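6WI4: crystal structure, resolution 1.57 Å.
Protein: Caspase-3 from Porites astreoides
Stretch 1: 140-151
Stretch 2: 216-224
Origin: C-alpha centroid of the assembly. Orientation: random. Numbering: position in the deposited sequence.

Stretch 1 140-151: SVPAEADFVYAY
Stretch 2, residues 216-224: SSVVSMLRK

Two antiparallel strands, 147-151 and 217-220, form the contact, their axes 4.7 Å apart at closest approach and their directions 170° apart. Apolar side chains pack on both faces of this pair. On the face carrying Val-148, Ala-150, Val-218 and Ser-220, Val-148 (chi1 p) places CG2 3.6 Å from CG2 of Val-218 (also p), and its CB lies 3.9 Å from CG of Leu-222 (m, t). On the face carrying Tyr-149, Tyr-151, Ser-217 and Val-219, Val-219 (t) serves both tyrosines, each with chi1 m and chi2 near 90° or -90°: its CB is 4.0 Å from CD1 of Tyr-149 and its CG2 3.9 Å from CE2 of Tyr-151. Met-221 (m, p, t) extends this row, with SD 3.8 Å from CE1 of Tyr-149, at the ring edge.

The register pairs Val-148 with Ser-220, Tyr-149 with Val-219, Ala-150 with Val-218 and Tyr-151 with Ser-217. Backbone phi/psi values are extended, and hydrogen bonds close the alternate pairs: Tyr-149 N to Val-219 O and Val-219 N to Tyr-149 O, both 2.8 Å; Tyr-151 N to Ser-217 O, 2.8 Å, and Ser-217 N to Tyr-151 O, 3.1 Å.

Beyond Val-148 the ladder continues through Met-221 N to Phe-147 O (2.8 Å) and Asp-146 N to Met-221 O (2.9 Å), although Asp-146 adopts positive phi (74/15). It follows a type I turn, Pro-142 to Ala-145, closed by Ala-145 N to Pro-142 O at 3.2 Å.

At the polar edge, Asp-146 (m) starts away from the opposing stretch, but its carboxylate returns to form a salt bridge with Arg-223 (m, t, m, chi4 118°). Arg-223 NE donates to Asp-146 OD1 at 2.7 Å and Arg-223 NH1 to Asp-146 OD2 at 3.1 Å. Val-141 (t) covers one guanidinium face, its CG1 3.7 Å from Arg-223 NE.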

# COMPACT_ATOMS: atom_id res chain seq x y z
N SER A 140 -9.69 -25.72 -8.29
CA SER A 140 -8.55 -24.84 -8.10
C SER A 140 -9.03 -23.42 -7.80
O SER A 140 -10.14 -23.03 -8.16
CB SER A 140 -7.64 -24.83 -9.33
OG SER A 140 -8.26 -24.19 -10.43
N VAL A 141 -8.18 -22.66 -7.12
CA VAL A 141 -8.49 -21.25 -6.83
C VAL A 141 -8.10 -20.41 -8.04
O VAL A 141 -6.96 -20.53 -8.52
CB VAL A 141 -7.75 -20.79 -5.58
CG1 VAL A 141 -8.01 -19.30 -5.35
CG2 VAL A 141 -8.17 -21.61 -4.36
N PRO A 142 -8.98 -19.55 -8.54
CA PRO A 142 -8.66 -18.77 -9.74
C PRO A 142 -7.53 -17.79 -9.49
O PRO A 142 -7.23 -17.39 -8.36
CB PRO A 142 -9.97 -18.04 -10.05
CG PRO A 142 -11.03 -18.83 -9.35
CD PRO A 142 -10.38 -19.38 -8.13
N ALA A 143 -6.92 -17.38 -10.61
CA ALA A 143 -5.66 -16.64 -10.55
C ALA A 143 -5.82 -15.29 -9.86
O ALA A 143 -4.94 -14.87 -9.09
CB ALA A 143 -5.11 -16.45 -11.96
N GLU A 144 -6.91 -14.58 -10.16
CA GLU A 144 -7.12 -13.24 -9.62
C GLU A 144 -7.68 -13.24 -8.21
O GLU A 144 -7.89 -12.16 -7.65
CB GLU A 144 -8.05 -12.42 -10.53
CG GLU A 144 -7.49 -12.12 -11.93
CD GLU A 144 -6.44 -11.03 -11.94
OE1 GLU A 144 -6.21 -10.39 -10.89
OE2 GLU A 144 -5.84 -10.78 -13.02
N ALA A 145 -7.95 -14.40 -7.61
CA ALA A 145 -8.51 -14.41 -6.27
C ALA A 145 -7.45 -14.11 -5.21
O ALA A 145 -6.24 -14.28 -5.41
CB ALA A 145 -9.17 -15.76 -5.96
N ASP A 146 -7.93 -13.66 -4.05
CA ASP A 146 -7.15 -13.51 -2.82
C ASP A 146 -6.20 -12.32 -2.86
O ASP A 146 -5.32 -12.20 -2.01
CB ASP A 146 -6.39 -14.79 -2.46
CG ASP A 146 -7.29 -16.01 -2.46
OD1 ASP A 146 -8.37 -15.96 -1.84
OD2 ASP A 146 -6.92 -17.02 -3.10
N PHE A 147 -6.38 -11.41 -3.82
CA PHE A 147 -5.75 -10.10 -3.78
C PHE A 147 -6.61 -9.12 -3.00
O PHE A 147 -7.84 -9.18 -3.04
CB PHE A 147 -5.56 -9.53 -5.19
CG PHE A 147 -4.47 -10.18 -6.00
CD1 PHE A 147 -4.73 -11.31 -6.75
CD2 PHE A 147 -3.20 -9.63 -6.03
CE1 PHE A 147 -3.74 -11.89 -7.52
CE2 PHE A 147 -2.21 -10.20 -6.79
CZ PHE A 147 -2.47 -11.33 -7.53
N VAL A 148 -5.95 -8.19 -2.32
CA VAL A 148 -6.63 -7.03 -1.75
C VAL A 148 -5.73 -5.82 -1.99
O VAL A 148 -4.51 -5.90 -1.77
CB VAL A 148 -6.98 -7.21 -0.26
CG1 VAL A 148 -5.76 -7.54 0.60
CG2 VAL A 148 -7.72 -6.00 0.25
N TYR A 149 -6.31 -4.74 -2.50
CA TYR A 149 -5.56 -3.55 -2.89
C TYR A 149 -6.06 -2.40 -2.04
O TYR A 149 -7.21 -1.97 -2.20
CB TYR A 149 -5.72 -3.26 -4.38
CG TYR A 149 -5.51 -4.44 -5.31
CD1 TYR A 149 -6.57 -5.25 -5.67
CD2 TYR A 149 -4.25 -4.74 -5.83
CE1 TYR A 149 -6.40 -6.33 -6.53
CE2 TYR A 149 -4.08 -5.83 -6.69
CZ TYR A 149 -5.15 -6.61 -7.04
OH TYR A 149 -5.00 -7.68 -7.90
N ALA A 150 -5.22 -1.94 -1.12
CA ALA A 150 -5.59 -0.88 -0.19
C ALA A 150 -5.02 0.43 -0.72
O ALA A 150 -3.81 0.67 -0.66
CB ALA A 150 -5.07 -1.19 1.21
N TYR A 151 -5.89 1.28 -1.25
CA TYR A 151 -5.51 2.54 -1.88
C TYR A 151 -5.70 3.71 -0.93
O TYR A 151 -6.71 3.79 -0.23
CB TYR A 151 -6.38 2.78 -3.11
CG TYR A 151 -6.03 1.98 -4.33
CD1 TYR A 151 -5.09 2.45 -5.24
CD2 TYR A 151 -6.67 0.78 -4.61
CE1 TYR A 151 -4.79 1.75 -6.40
CE2 TYR A 151 -6.37 0.07 -5.76
CZ TYR A 151 -5.43 0.56 -6.65
OH TYR A 151 -5.13 -0.14 -7.79
N SER A 216 -10.25 6.99 1.58
CA SER A 216 -9.44 5.88 1.08
C SER A 216 -10.37 4.79 0.56
O SER A 216 -11.57 4.78 0.82
CB SER A 216 -8.50 5.33 2.16
OG SER A 216 -9.20 4.94 3.33
N SER A 217 -9.81 3.88 -0.24
CA SER A 217 -10.64 2.87 -0.89
C SER A 217 -9.93 1.53 -0.88
O SER A 217 -8.71 1.47 -1.00
CB SER A 217 -11.00 3.29 -2.32
OG SER A 217 -9.86 3.48 -3.12
N VAL A 218 -10.70 0.46 -0.74
CA VAL A 218 -10.13 -0.88 -0.77
C VAL A 218 -10.80 -1.65 -1.91
O VAL A 218 -12.02 -1.59 -2.07
CB VAL A 218 -10.28 -1.62 0.58
CG1 VAL A 218 -11.71 -1.67 1.08
CG2 VAL A 218 -9.71 -3.02 0.47
N VAL A 219 -9.99 -2.33 -2.71
CA VAL A 219 -10.48 -3.22 -3.77
C VAL A 219 -10.18 -4.63 -3.30
O VAL A 219 -9.01 -5.01 -3.17
CB VAL A 219 -9.80 -2.94 -5.12
CG1 VAL A 219 -10.36 -3.89 -6.18
CG2 VAL A 219 -9.99 -1.47 -5.56
N SER A 220 -11.22 -5.43 -3.05
CA SER A 220 -11.01 -6.74 -2.44
C SER A 220 -11.45 -7.85 -3.39
O SER A 220 -12.60 -7.88 -3.83
CB SER A 220 -11.77 -6.87 -1.13
OG SER A 220 -11.62 -8.21 -0.65
N MET A 221 -10.53 -8.76 -3.69
CA MET A 221 -10.84 -10.06 -4.26
C MET A 221 -10.64 -11.17 -3.23
O MET A 221 -10.46 -12.33 -3.60
CB MET A 221 -9.98 -10.31 -5.51
CG MET A 221 -10.39 -9.46 -6.72
SD MET A 221 -9.96 -7.72 -6.50
CE MET A 221 -9.80 -7.19 -8.21
N LEU A 222 -10.71 -10.83 -1.95
CA LEU A 222 -10.57 -11.85 -0.91
C LEU A 222 -11.78 -12.78 -0.88
O LEU A 222 -12.91 -12.37 -1.19
CB LEU A 222 -10.38 -11.19 0.45
CG LEU A 222 -9.16 -10.27 0.59
CD1 LEU A 222 -9.15 -9.70 2.00
CD2 LEU A 222 -7.87 -11.00 0.29
N ARG A 223 -11.53 -14.04 -0.53
CA ARG A 223 -12.56 -15.06 -0.40
C ARG A 223 -12.79 -15.50 1.04
O ARG A 223 -13.71 -16.29 1.30
CB ARG A 223 -12.18 -16.30 -1.22
CG ARG A 223 -12.03 -16.07 -2.70
CD ARG A 223 -11.51 -17.36 -3.36
NE ARG A 223 -10.22 -17.75 -2.80
CZ ARG A 223 -9.97 -18.87 -2.12
NH1 ARG A 223 -8.74 -19.06 -1.65
NH2 ARG A 223 -10.90 -19.79 -1.92
N LYS A 224 -11.95 -15.04 1.96
CA LYS A 224 -12.04 -15.34 3.38
C LYS A 224 -11.72 -14.07 4.15
O LYS A 224 -11.19 -13.10 3.59
CB LYS A 224 -11.07 -16.46 3.78
CG LYS A 224 -11.19 -17.73 2.95
CD LYS A 224 -10.13 -18.76 3.34
CE LYS A 224 -10.19 -19.97 2.45
NZ LYS A 224 -9.08 -20.92 2.75